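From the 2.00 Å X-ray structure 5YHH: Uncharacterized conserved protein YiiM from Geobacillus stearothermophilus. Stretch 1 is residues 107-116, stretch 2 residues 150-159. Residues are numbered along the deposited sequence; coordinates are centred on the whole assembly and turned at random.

Stretch 1, residues 107-116: DIYVAGTALV
Stretch 2 (150-159) YFRVLQEGVI

Six hydrogen bonds join the two stretches, and T113 and L115 carry all of them on the first side. The shortest runs from V158 N to T113 OG1, 2.7 Å. T113 takes chi1 p (62°), which places its hydroxyl against the second stretch. T113 N returns a bond to V158 O, 3.0 Å and nearly straight at 164°. T113 O accepts from Q155 NE2 at 2.9 Å; the Q155 side chain reaches it with chi1 148°, chi2 t and chi3 -68°. One water donates to both T113 O and E156 O, 2.9 Å each.

L115 makes the strand pairing. L115 N donates to Q155 O, 3.0 Å. L115 O accepts twice, from L154 N at 2.8 Å and from Q155 N at 3.1 Å. The double acceptance belongs to a beta bulge. L115 pairs with Q155 as an antiparallel hydrogen-bonded pair (CA-CA 4.8 Å), then V116 pairs with V153 as a non-hydrogen-bonded pair (CA-CA 4.5 Å), so the register shifts by one. L154 has phi/psi -81/-39, and the chain turns a corner there. Strands 114-116 and 150-153 run at 128° to each other. Three CA-H...O contacts support the pairing: V116 CA to R152 O, 3.3 Å; A114 CA to Q155 O, 3.4 Å; G112 CA to V158 O, 3.4 Å.

Stretch 1 is itself a hairpin. A type II' turn spans A111 to A114, with A114 N bonded to A111 O (2.9 Å) and A111 N to A114 O (3.0 Å). V116 and Y109 pair likewise, Y109 N to V116 O at 2.8 Å and V116 N to Y109 O at 2.9 Å. G112 has phi/psi 61/-133, which favours glycine, and a CB there would clash with V158 O and I159 CG2. G157 is extended at -171/-152; a CB would strike T113 C and A114 N.

The side chains of V116 and V153 share one sheet face, those of L115 and Q155 the other. V116 (chi1 m) sets CG2 over a face of the buried F151 ring, 4.1 Å from its centroid. F151 (chi1 m, chi2 -87°) meets Y109 (chi1 m, chi2 84°), F151 CE1 to Y109 CD1, 3.8 Å. V116 CG1 lies 4.2 Å from V153 CG2 (V153 chi1 t). L154 (m, t) brings L154 CD1 to 3.6 Å from I108 CD1 (I108 m, t). I159 takes chi1 p and chi2 t, and I159 CG2 packs 4.0 Å from A111 CB, where the alanine is small and buried. Together the stretches bury 696 Å².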

# COMPACT_ATOMS: atom_id res chain seq x y z
N ASP A 107 10.54 -0.62 6.45
CA ASP A 107 11.18 0.63 6.04
C ASP A 107 10.46 1.76 6.74
O ASP A 107 9.23 1.80 6.78
CB ASP A 107 11.03 0.92 4.53
CG ASP A 107 11.95 0.10 3.62
OD1 ASP A 107 12.82 -0.66 4.08
OD2 ASP A 107 11.77 0.23 2.38
N ILE A 108 11.24 2.71 7.26
CA ILE A 108 10.71 3.93 7.84
C ILE A 108 11.07 5.11 6.95
O ILE A 108 12.26 5.29 6.57
CB ILE A 108 11.25 4.13 9.27
CG1 ILE A 108 10.85 2.93 10.13
CG2 ILE A 108 10.73 5.44 9.86
CD1 ILE A 108 11.36 2.93 11.60
N TYR A 109 10.07 5.93 6.63
CA TYR A 109 10.27 7.11 5.77
C TYR A 109 9.81 8.36 6.51
O TYR A 109 8.84 8.32 7.28
CB TYR A 109 9.46 7.02 4.47
CG TYR A 109 9.89 5.87 3.58
CD1 TYR A 109 9.40 4.60 3.78
CD2 TYR A 109 10.79 6.08 2.53
CE1 TYR A 109 9.79 3.54 2.95
CE2 TYR A 109 11.21 5.02 1.71
CZ TYR A 109 10.70 3.75 1.93
OH TYR A 109 11.09 2.67 1.15
N VAL A 110 10.52 9.47 6.28
CA VAL A 110 10.02 10.78 6.68
C VAL A 110 9.20 11.30 5.50
O VAL A 110 9.63 11.21 4.35
CB VAL A 110 11.14 11.78 7.02
CG1 VAL A 110 10.54 13.16 7.30
CG2 VAL A 110 11.89 11.36 8.27
N ALA A 111 8.02 11.81 5.79
CA ALA A 111 7.18 12.45 4.79
C ALA A 111 6.61 13.69 5.40
O ALA A 111 5.81 13.61 6.32
CB ALA A 111 6.04 11.50 4.37
N GLY A 112 7.02 14.86 4.91
CA GLY A 112 6.61 16.11 5.57
C GLY A 112 7.12 16.13 7.00
O GLY A 112 8.28 15.79 7.23
N THR A 113 6.26 16.48 7.96
CA THR A 113 6.60 16.38 9.37
C THR A 113 6.21 15.00 9.98
O THR A 113 6.33 14.78 11.20
CB THR A 113 5.93 17.54 10.13
OG1 THR A 113 4.49 17.45 10.01
CG2 THR A 113 6.40 18.89 9.56
N ALA A 114 5.76 14.06 9.16
CA ALA A 114 5.33 12.73 9.63
C ALA A 114 6.43 11.65 9.48
O ALA A 114 7.35 11.79 8.69
CB ALA A 114 4.04 12.29 8.87
N LEU A 115 6.30 10.56 10.24
CA LEU A 115 7.14 9.36 10.08
C LEU A 115 6.22 8.17 9.88
O LEU A 115 5.30 7.95 10.67
CB LEU A 115 7.94 9.03 11.32
CG LEU A 115 9.39 9.43 11.45
CD1 LEU A 115 9.78 9.28 12.94
CD2 LEU A 115 10.27 8.58 10.52
N VAL A 116 6.52 7.40 8.85
CA VAL A 116 5.70 6.27 8.45
C VAL A 116 6.55 5.02 8.24
O VAL A 116 7.75 5.10 7.98
CB VAL A 116 4.86 6.59 7.21
CG1 VAL A 116 3.85 7.71 7.49
CG2 VAL A 116 5.74 6.92 5.99
N TYR A 150 0.84 -0.69 2.26
CA TYR A 150 0.37 0.22 3.27
C TYR A 150 1.52 0.67 4.16
O TYR A 150 2.50 -0.05 4.34
CB TYR A 150 -0.64 -0.50 4.17
CG TYR A 150 -1.99 -0.71 3.59
CD1 TYR A 150 -2.30 -1.89 2.92
CD2 TYR A 150 -3.00 0.22 3.78
CE1 TYR A 150 -3.57 -2.13 2.43
CE2 TYR A 150 -4.28 0.00 3.30
CZ TYR A 150 -4.54 -1.15 2.61
OH TYR A 150 -5.78 -1.36 2.13
N PHE A 151 1.32 1.83 4.78
CA PHE A 151 2.12 2.32 5.90
C PHE A 151 1.26 2.46 7.15
O PHE A 151 0.08 2.84 7.10
CB PHE A 151 2.62 3.74 5.63
CG PHE A 151 3.51 3.90 4.43
CD1 PHE A 151 4.88 3.71 4.52
CD2 PHE A 151 2.98 4.35 3.22
CE1 PHE A 151 5.71 3.91 3.41
CE2 PHE A 151 3.79 4.57 2.12
CZ PHE A 151 5.15 4.34 2.21
N ARG A 152 1.90 2.23 8.29
CA ARG A 152 1.43 2.70 9.59
C ARG A 152 2.11 4.05 9.88
O ARG A 152 3.18 4.36 9.33
CB ARG A 152 1.73 1.68 10.70
CG ARG A 152 3.22 1.43 10.98
CD ARG A 152 3.41 0.61 12.28
NE ARG A 152 2.79 -0.71 12.14
CZ ARG A 152 3.33 -1.76 11.52
NH1 ARG A 152 4.56 -1.70 11.04
NH2 ARG A 152 2.66 -2.90 11.44
N VAL A 153 1.48 4.85 10.72
CA VAL A 153 2.04 6.14 11.08
C VAL A 153 2.72 6.02 12.44
O VAL A 153 2.06 5.75 13.45
CB VAL A 153 0.94 7.19 11.12
CG1 VAL A 153 1.50 8.51 11.64
CG2 VAL A 153 0.29 7.30 9.70
N LEU A 154 4.05 6.21 12.43
CA LEU A 154 4.86 6.19 13.65
C LEU A 154 4.81 7.51 14.38
O LEU A 154 4.80 7.54 15.63
CB LEU A 154 6.33 5.85 13.34
CG LEU A 154 6.56 4.49 12.65
CD1 LEU A 154 8.06 4.25 12.39
CD2 LEU A 154 5.92 3.33 13.44
N GLN A 155 4.82 8.61 13.63
CA GLN A 155 4.66 9.94 14.21
C GLN A 155 3.73 10.76 13.29
O GLN A 155 3.92 10.84 12.07
CB GLN A 155 6.02 10.64 14.48
CG GLN A 155 5.98 12.22 14.34
CD GLN A 155 7.33 12.95 14.47
OE1 GLN A 155 7.92 12.98 15.55
NE2 GLN A 155 7.80 13.58 13.38
N GLU A 156 2.67 11.29 13.89
CA GLU A 156 1.69 12.11 13.18
C GLU A 156 2.36 13.36 12.65
O GLU A 156 3.32 13.84 13.23
CB GLU A 156 0.54 12.50 14.14
CG GLU A 156 -0.33 11.35 14.47
CD GLU A 156 -1.55 11.72 15.33
OE1 GLU A 156 -1.50 12.73 16.08
OE2 GLU A 156 -2.54 10.96 15.21
N GLY A 157 1.86 13.90 11.55
CA GLY A 157 2.35 15.19 11.07
C GLY A 157 1.51 15.71 9.93
O GLY A 157 0.32 15.38 9.82
N VAL A 158 2.15 16.50 9.07
CA VAL A 158 1.48 17.18 7.96
C VAL A 158 2.34 17.01 6.71
O VAL A 158 3.56 17.08 6.79
CB VAL A 158 1.23 18.68 8.27
CG1 VAL A 158 0.49 19.35 7.09
CG2 VAL A 158 0.43 18.84 9.59
N ILE A 159 1.68 16.76 5.59
CA ILE A 159 2.33 16.60 4.29
C ILE A 159 1.61 17.43 3.23
O ILE A 159 0.43 17.74 3.37
CB ILE A 159 2.27 15.12 3.81
CG1 ILE A 159 0.84 14.61 3.86
CG2 ILE A 159 3.13 14.22 4.68
CD1 ILE A 159 0.64 13.27 3.15
O HOH W 1 5.17 16.09 13.46